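Local atomic coordinates of putative chitobiase (Bacteroides thetaiotaomicron, PDB entry 3HNM), a protein that is of unknown function, possibly a chitobiase, but carries an F5/8 type C (discoidin-like) domain that may bind carbohydrate, as some domains of this family do. Residues A83-P88 / R154-E159; G50-C55 / A87-V92; G95-G100 / F141-T146. All blocks are in the same frame, centred on the assembly; numbering follows the deposited sequence.

Contact 1: A83-P88 / R154-E159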
# COMPACT_ATOMS: atom_id res chain seq x y z
N ALA A 83 0.16 -2.79 -6.28
CA ALA A 83 0.44 -2.69 -7.70
C ALA A 83 1.16 -1.38 -8.07
O ALA A 83 0.59 -0.29 -7.95
CB ALA A 83 -0.85 -2.82 -8.50
N ASN A 84 2.40 -1.49 -8.51
CA ASN A 84 3.15 -0.32 -8.91
C ASN A 84 2.32 0.58 -9.82
O ASN A 84 1.31 0.15 -10.39
CB ASN A 84 4.45 -0.75 -9.60
CG ASN A 84 5.55 -1.08 -8.61
OD1 ASN A 84 6.25 -2.09 -8.74
ND2 ASN A 84 5.70 -0.21 -7.60
N PRO A 85 2.71 1.86 -9.95
CA PRO A 85 1.99 2.81 -10.79
C PRO A 85 1.93 2.36 -12.23
O PRO A 85 2.82 1.66 -12.71
CB PRO A 85 2.79 4.09 -10.62
CG PRO A 85 3.24 3.99 -9.22
CD PRO A 85 3.73 2.56 -9.15
N VAL A 86 0.87 2.78 -12.91
CA VAL A 86 0.66 2.45 -14.31
C VAL A 86 0.00 3.62 -15.03
O VAL A 86 -0.94 4.24 -14.51
CB VAL A 86 -0.27 1.24 -14.43
CG1 VAL A 86 -1.66 1.60 -13.91
CG2 VAL A 86 -0.32 0.79 -15.87
N ALA A 87 0.49 3.91 -16.24
CA ALA A 87 -0.03 5.01 -17.07
C ALA A 87 -1.56 5.17 -16.97
O ALA A 87 -2.29 4.17 -16.88
CB ALA A 87 0.38 4.80 -18.52
N PRO A 88 -2.06 6.41 -17.00
CA PRO A 88 -1.37 7.70 -17.13
C PRO A 88 -0.73 8.21 -15.84
O PRO A 88 -0.76 9.42 -15.57
CB PRO A 88 -2.49 8.63 -17.59
CG PRO A 88 -3.63 8.15 -16.74
CD PRO A 88 -3.52 6.63 -16.90
N ARG A 154 13.81 7.35 -5.20
CA ARG A 154 12.50 7.95 -5.51
C ARG A 154 11.53 6.79 -5.41
O ARG A 154 11.92 5.64 -5.59
CB ARG A 154 12.49 8.50 -6.94
CG ARG A 154 13.35 9.70 -7.16
CD ARG A 154 12.87 10.84 -6.30
NE ARG A 154 13.61 12.08 -6.55
CZ ARG A 154 13.45 13.18 -5.83
NH1 ARG A 154 12.58 13.18 -4.83
NH2 ARG A 154 14.14 14.26 -6.10
N VAL A 155 10.27 7.06 -5.12
CA VAL A 155 9.33 5.96 -5.05
C VAL A 155 7.88 6.40 -5.12
O VAL A 155 7.47 7.37 -4.47
CB VAL A 155 9.63 5.04 -3.78
CG1 VAL A 155 10.25 5.87 -2.68
CG2 VAL A 155 8.37 4.35 -3.29
N SER A 156 7.12 5.72 -5.98
CA SER A 156 5.70 5.98 -6.14
C SER A 156 4.97 4.65 -6.14
O SER A 156 5.50 3.64 -6.61
CB SER A 156 5.42 6.76 -7.43
OG SER A 156 5.86 6.06 -8.57
N LEU A 157 3.77 4.64 -5.57
CA LEU A 157 2.95 3.44 -5.45
C LEU A 157 1.62 3.56 -6.19
O LEU A 157 0.95 4.58 -6.11
CB LEU A 157 2.66 3.15 -3.98
CG LEU A 157 2.19 1.73 -3.74
CD1 LEU A 157 3.32 0.77 -4.13
CD2 LEU A 157 1.82 1.55 -2.28
N GLY A 158 1.24 2.49 -6.88
CA GLY A 158 -0.02 2.50 -7.61
C GLY A 158 -1.22 2.26 -6.70
O GLY A 158 -2.09 3.12 -6.57
N GLU A 159 -1.26 1.09 -6.07
CA GLU A 159 -2.37 0.75 -5.19
C GLU A 159 -2.16 -0.53 -4.35
O GLU A 159 -1.33 -1.38 -4.68
CB GLU A 159 -3.62 0.61 -6.02
CG GLU A 159 -4.85 0.50 -5.21
CD GLU A 159 -6.04 0.95 -5.98
OE1 GLU A 159 -6.27 0.35 -7.06
OE2 GLU A 159 -6.74 1.89 -5.52

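Contact 2: G50-C55 / A87-V92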
# COMPACT_ATOMS: atom_id res chain seq x y z
N GLY A 50 -4.36 3.54 -11.90
CA GLY A 50 -4.23 4.66 -12.81
C GLY A 50 -3.78 5.92 -12.08
O GLY A 50 -3.09 6.78 -12.64
N THR A 51 -4.21 6.03 -10.83
CA THR A 51 -3.87 7.15 -9.96
C THR A 51 -2.74 6.60 -9.09
O THR A 51 -2.73 5.40 -8.78
CB THR A 51 -5.01 7.50 -9.03
OG1 THR A 51 -5.30 6.36 -8.21
CG2 THR A 51 -6.24 7.88 -9.81
N GLN A 52 -1.81 7.46 -8.69
CA GLN A 52 -0.67 7.01 -7.89
C GLN A 52 -0.47 7.78 -6.59
O GLN A 52 -1.26 8.65 -6.24
CB GLN A 52 0.62 7.13 -8.70
CG GLN A 52 1.11 8.57 -8.79
CD GLN A 52 2.25 8.75 -9.73
OE1 GLN A 52 2.86 9.81 -9.78
NE2 GLN A 52 2.55 7.72 -10.50
N TRP A 53 0.60 7.42 -5.89
CA TRP A 53 1.01 8.06 -4.64
C TRP A 53 2.48 8.41 -4.83
O TRP A 53 3.25 7.60 -5.36
CB TRP A 53 0.88 7.10 -3.45
CG TRP A 53 1.74 7.50 -2.28
CD1 TRP A 53 1.45 8.41 -1.30
CD2 TRP A 53 3.07 7.04 -2.02
NE1 TRP A 53 2.52 8.55 -0.44
CE2 TRP A 53 3.53 7.73 -0.86
CE3 TRP A 53 3.93 6.12 -2.65
CZ2 TRP A 53 4.82 7.52 -0.32
CZ3 TRP A 53 5.20 5.92 -2.11
CH2 TRP A 53 5.63 6.61 -0.96
N LEU A 54 2.88 9.60 -4.39
CA LEU A 54 4.26 10.01 -4.54
C LEU A 54 4.88 10.32 -3.18
O LEU A 54 4.25 10.94 -2.32
CB LEU A 54 4.35 11.23 -5.46
CG LEU A 54 5.71 11.42 -6.13
CD1 LEU A 54 5.99 10.20 -7.01
CD2 LEU A 54 5.72 12.70 -6.96
N CYS A 55 6.11 9.86 -2.98
CA CYS A 55 6.83 10.09 -1.73
C CYS A 55 7.18 11.58 -1.64
O CYS A 55 6.86 12.34 -2.55
CB CYS A 55 8.12 9.29 -1.75
SG CYS A 55 9.12 9.71 -3.16
N ALA A 87 0.49 3.91 -16.24
CA ALA A 87 -0.03 5.01 -17.07
C ALA A 87 -1.56 5.17 -16.97
O ALA A 87 -2.29 4.17 -16.88
CB ALA A 87 0.38 4.80 -18.52
N PRO A 88 -2.06 6.41 -17.00
CA PRO A 88 -1.37 7.70 -17.13
C PRO A 88 -0.73 8.21 -15.84
O PRO A 88 -0.76 9.42 -15.57
CB PRO A 88 -2.49 8.63 -17.59
CG PRO A 88 -3.63 8.15 -16.74
CD PRO A 88 -3.52 6.63 -16.90
N ALA A 89 -0.19 7.31 -15.03
CA ALA A 89 0.45 7.71 -13.78
C ALA A 89 1.70 8.49 -14.15
O ALA A 89 2.51 8.05 -14.97
CB ALA A 89 0.81 6.49 -12.96
N ALA A 90 1.87 9.66 -13.54
CA ALA A 90 3.02 10.49 -13.85
C ALA A 90 4.38 9.93 -13.40
O ALA A 90 5.42 10.49 -13.73
CB ALA A 90 2.82 11.89 -13.27
N HIS A 91 4.37 8.84 -12.64
CA HIS A 91 5.62 8.28 -12.15
C HIS A 91 5.69 6.76 -12.13
O HIS A 91 5.78 6.16 -11.05
CB HIS A 91 5.91 8.79 -10.73
CG HIS A 91 6.15 10.27 -10.64
ND1 HIS A 91 5.13 11.19 -10.63
CD2 HIS A 91 7.30 10.97 -10.48
CE1 HIS A 91 5.63 12.40 -10.46
NE2 HIS A 91 6.94 12.29 -10.37
N VAL A 92 5.66 6.13 -13.30
CA VAL A 92 5.74 4.67 -13.36
C VAL A 92 7.19 4.25 -13.12
O VAL A 92 7.45 3.14 -12.64
CB VAL A 92 5.26 4.12 -14.72
CG1 VAL A 92 3.78 4.38 -14.89
CG2 VAL A 92 6.04 4.75 -15.85

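Contact 3: G95-G100 / F141-T146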
# COMPACT_ATOMS: atom_id res chain seq x y z
N GLY A 95 7.98 3.65 -9.23
CA GLY A 95 7.57 2.47 -8.49
C GLY A 95 8.78 1.58 -8.31
O GLY A 95 9.09 0.76 -9.17
N THR A 96 9.47 1.74 -7.19
CA THR A 96 10.68 0.99 -6.96
C THR A 96 10.68 0.15 -5.69
O THR A 96 11.73 -0.23 -5.18
CB THR A 96 11.90 1.95 -6.95
OG1 THR A 96 11.61 3.08 -6.13
CG2 THR A 96 12.20 2.43 -8.37
N SER A 97 9.49 -0.15 -5.18
CA SER A 97 9.36 -0.96 -3.97
C SER A 97 10.12 -2.26 -4.19
O SER A 97 9.88 -2.97 -5.16
CB SER A 97 7.89 -1.24 -3.68
OG SER A 97 7.13 -0.04 -3.66
N LYS A 98 11.04 -2.57 -3.28
CA LYS A 98 11.87 -3.76 -3.38
C LYS A 98 11.71 -4.78 -2.25
O LYS A 98 11.76 -5.98 -2.49
CB LYS A 98 13.34 -3.34 -3.49
CG LYS A 98 14.31 -4.48 -3.52
CD LYS A 98 15.59 -4.04 -4.16
CE LYS A 98 16.74 -4.94 -3.77
NZ LYS A 98 17.09 -4.72 -2.33
N ALA A 99 11.53 -4.31 -1.03
CA ALA A 99 11.36 -5.21 0.09
C ALA A 99 10.55 -4.51 1.16
O ALA A 99 10.45 -3.28 1.17
CB ALA A 99 12.72 -5.62 0.65
N GLY A 100 9.96 -5.29 2.04
CA GLY A 100 9.14 -4.73 3.10
C GLY A 100 8.20 -5.77 3.68
O GLY A 100 8.34 -6.95 3.40
N PHE A 141 1.14 -1.19 5.95
CA PHE A 141 2.05 -1.54 4.88
C PHE A 141 3.36 -0.78 5.15
O PHE A 141 3.33 0.34 5.65
CB PHE A 141 1.40 -1.16 3.55
CG PHE A 141 2.19 -1.58 2.36
CD1 PHE A 141 2.59 -2.89 2.20
CD2 PHE A 141 2.59 -0.63 1.43
CE1 PHE A 141 3.39 -3.26 1.12
CE2 PHE A 141 3.39 -0.98 0.35
CZ PHE A 141 3.79 -2.30 0.20
N VAL A 142 4.50 -1.40 4.85
CA VAL A 142 5.79 -0.75 5.11
C VAL A 142 6.82 -1.04 4.02
O VAL A 142 7.10 -2.20 3.74
CB VAL A 142 6.36 -1.21 6.50
CG1 VAL A 142 7.73 -0.60 6.72
CG2 VAL A 142 5.42 -0.81 7.63
N ILE A 143 7.37 0.01 3.41
CA ILE A 143 8.40 -0.16 2.38
C ILE A 143 9.71 -0.04 3.14
O ILE A 143 9.93 0.95 3.84
CB ILE A 143 8.39 0.99 1.32
CG1 ILE A 143 6.96 1.32 0.87
CG2 ILE A 143 9.28 0.61 0.13
CD1 ILE A 143 6.41 0.42 -0.17
N THR A 144 10.57 -1.04 3.01
CA THR A 144 11.85 -0.99 3.72
C THR A 144 13.03 -0.80 2.79
O THR A 144 14.02 -0.19 3.16
CB THR A 144 12.08 -2.23 4.56
OG1 THR A 144 11.89 -3.40 3.76
CG2 THR A 144 11.14 -2.24 5.73
N ASP A 145 12.94 -1.33 1.57
CA ASP A 145 14.03 -1.10 0.65
C ASP A 145 13.47 -0.73 -0.70
O ASP A 145 12.41 -1.21 -1.08
CB ASP A 145 14.97 -2.29 0.54
CG ASP A 145 16.35 -1.87 0.08
OD1 ASP A 145 16.82 -0.82 0.58
OD2 ASP A 145 16.97 -2.56 -0.77
N THR A 146 14.18 0.14 -1.41
CA THR A 146 13.75 0.64 -2.70
C THR A 146 14.81 0.43 -3.78
O THR A 146 16.01 0.49 -3.50
CB THR A 146 13.40 2.17 -2.55
OG1 THR A 146 12.03 2.31 -2.15
CG2 THR A 146 13.64 2.94 -3.84

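Contact 1: A83-P88 / R154-E159
Ala83 and Glu159 meet as an antiparallel hydrogen-bonded pair: Glu159 N donates to Ala83 O at 3.0 Å, and Ala83 N donates back to Glu159 O. Both oxygens sit close to other atoms in the model, so the exact lengths are less certain than the pairing itself. Gly158 as well as Glu159 faces Ala83, which makes this a classic beta bulge.

Beyond the bulge the contact turns from polar pairing to packing, and the ring of Pro85 carries it. Pro85 CD lies 3.3 Å from Ser156 O, and Pro85 CG is 3.4 Å from Gly158 N, so the ring rests against the backbone between those two residues. The Ser156 hydroxyl meets the same ring, with Ser156 OG 3.4 Å from Pro85 CG. The chi1 of Ser156 (59°) sets OG between the backbone N and the carbonyl carbon, and the hydrogen-bond partner of this hydroxyl is His91 O. Asn84 adds a looser touch, ND2 lying 4.0 Å from Ser156 O, while its OD1 accepts from Glu124 N.

Gly158 belongs to the magnesium site with Ser43, Asp46, Asn48 and Thr51. The Glu159 side chain comes within about 3 Å of the metal and close to the like-charged Asp46, a repulsion the magnesium would probably offset. In the fold, the bulge joins the end of strand 74-83 to strand 156-166, whose other flank pairs with strand 53-54, while Leu157 packs on Phe141 of strand 138-146.

Contact 2: G50-C55 / A87-V92
Leu54 and Gln52 both meet His91, tying the edge strand 53-54 of the F5/8 type C beta-sandwich to the long loop that follows strand 74-83. The nonpolar share is a CH-pi contact. Leu54 CD1 stands over the centre of the imidazole, 3.7 Å from the centroid of the His91 ring and 13° off its normal. The second methyl reaches farther out over the same ring, Leu54 CD2 lying 3.5 Å from His91 CE1. Leucine and histidine side chains cross at about a right angle, and the ring also meets Trp39 edge-to-face and packs against Trp57 at a slant.

The polar share is the carboxamide of Gln52. Its chain runs extended beyond CG and brings the amide to the base of His91, with Gln52 CD 3.6 Å from His91 N and 3.8 Å from His91 CB. The amide and imidazole planes are turned 47° apart, so the two groups are not stacked. Pro85 touches the same glutamine from the neighbouring part of the loop.

Backbone-to-methyl packing closes the other end, where a cis peptide leads into Pro88. There the chain passes Gly50 without any strand pairing, and Gly50 O lies 4.2 Å from Pro88 C. The CB of Ala89 points toward the 50-55 segment, placing Ala89 CB 3.9 Å from Gly50 O.

Contact 3: G95-G100 / F141-T146
Asp145 and Ala99 stand at the heart of two overlapping classic beta bulges, an irregular join between strand 138-146 of the F5/8 type C beta-sandwich and the chain entering strand 100-105. Lys98 and Ala99 both face Asp145: Asp145 O accepts from Lys98 N at 2.9 Å and from Ala99 N at 3.2 Å, both donors coming from the same face of the carbonyl plane. The reciprocal arrangement follows at once, for Thr144 and Asp145 both face Ala99. Ala99 O accepts from Thr144 N at 2.9 Å and also from Asp145 N, which sits well above the carbonyl plane; Thr144 OG1 adds a weak bond. Each bulge shifts the register by one residue, and the chain turns a corner at Ala99. Gly100 follows with backbone angles that would jam a CB against the carbonyl oxygen of Ala99.

Outside these backbone bonds a salt bridge spans the strands. The Lys98 and Asp145 side chains lie side by side, pointing the same way, and the bend at chi4 (-71°) swings the ammonium over, placing Lys98 NZ 2.7 Å from Asp145 OD2 on that oxygen's anti lone pair. A methionine in place of Lys98 would probably leave the Asp145 carboxylate without its charged mate and more at liberty to turn.

Ser97, Ile143 and Thr146 share the other face, where Ser97 also touches Leu157 and Ser97 OG lies 3.6 Å from Ile143 CD1. Thr96, whose hydroxyl bonds to Arg154 O, ends the contact against Thr146, with Thr146 CA making a CA-H...O contact to Thr96 O at 3.3 Å.

Contacts 1 and 2 are close neighbours, their centres about 5 Å apart. They share Ala87 and Pro88 and are joined where strands 53-54 and 156-166 run side by side, a probable hydrogen bond linking Leu157 O to Trp53 N at 2.9 Å. Both border the magnesium site: contact 1 supplies Gly158, contact 2 supplies Thr51, and Gly50 lies about 6 Å from the metal. Contact 3 is more remote, its centre about 12 Å from that of contact 1 and 16 Å from that of contact 2, with the Ser97 side chain about 13 Å from the magnesium. Along the chain, contact 3 is nested within the loop that contact 1 closes.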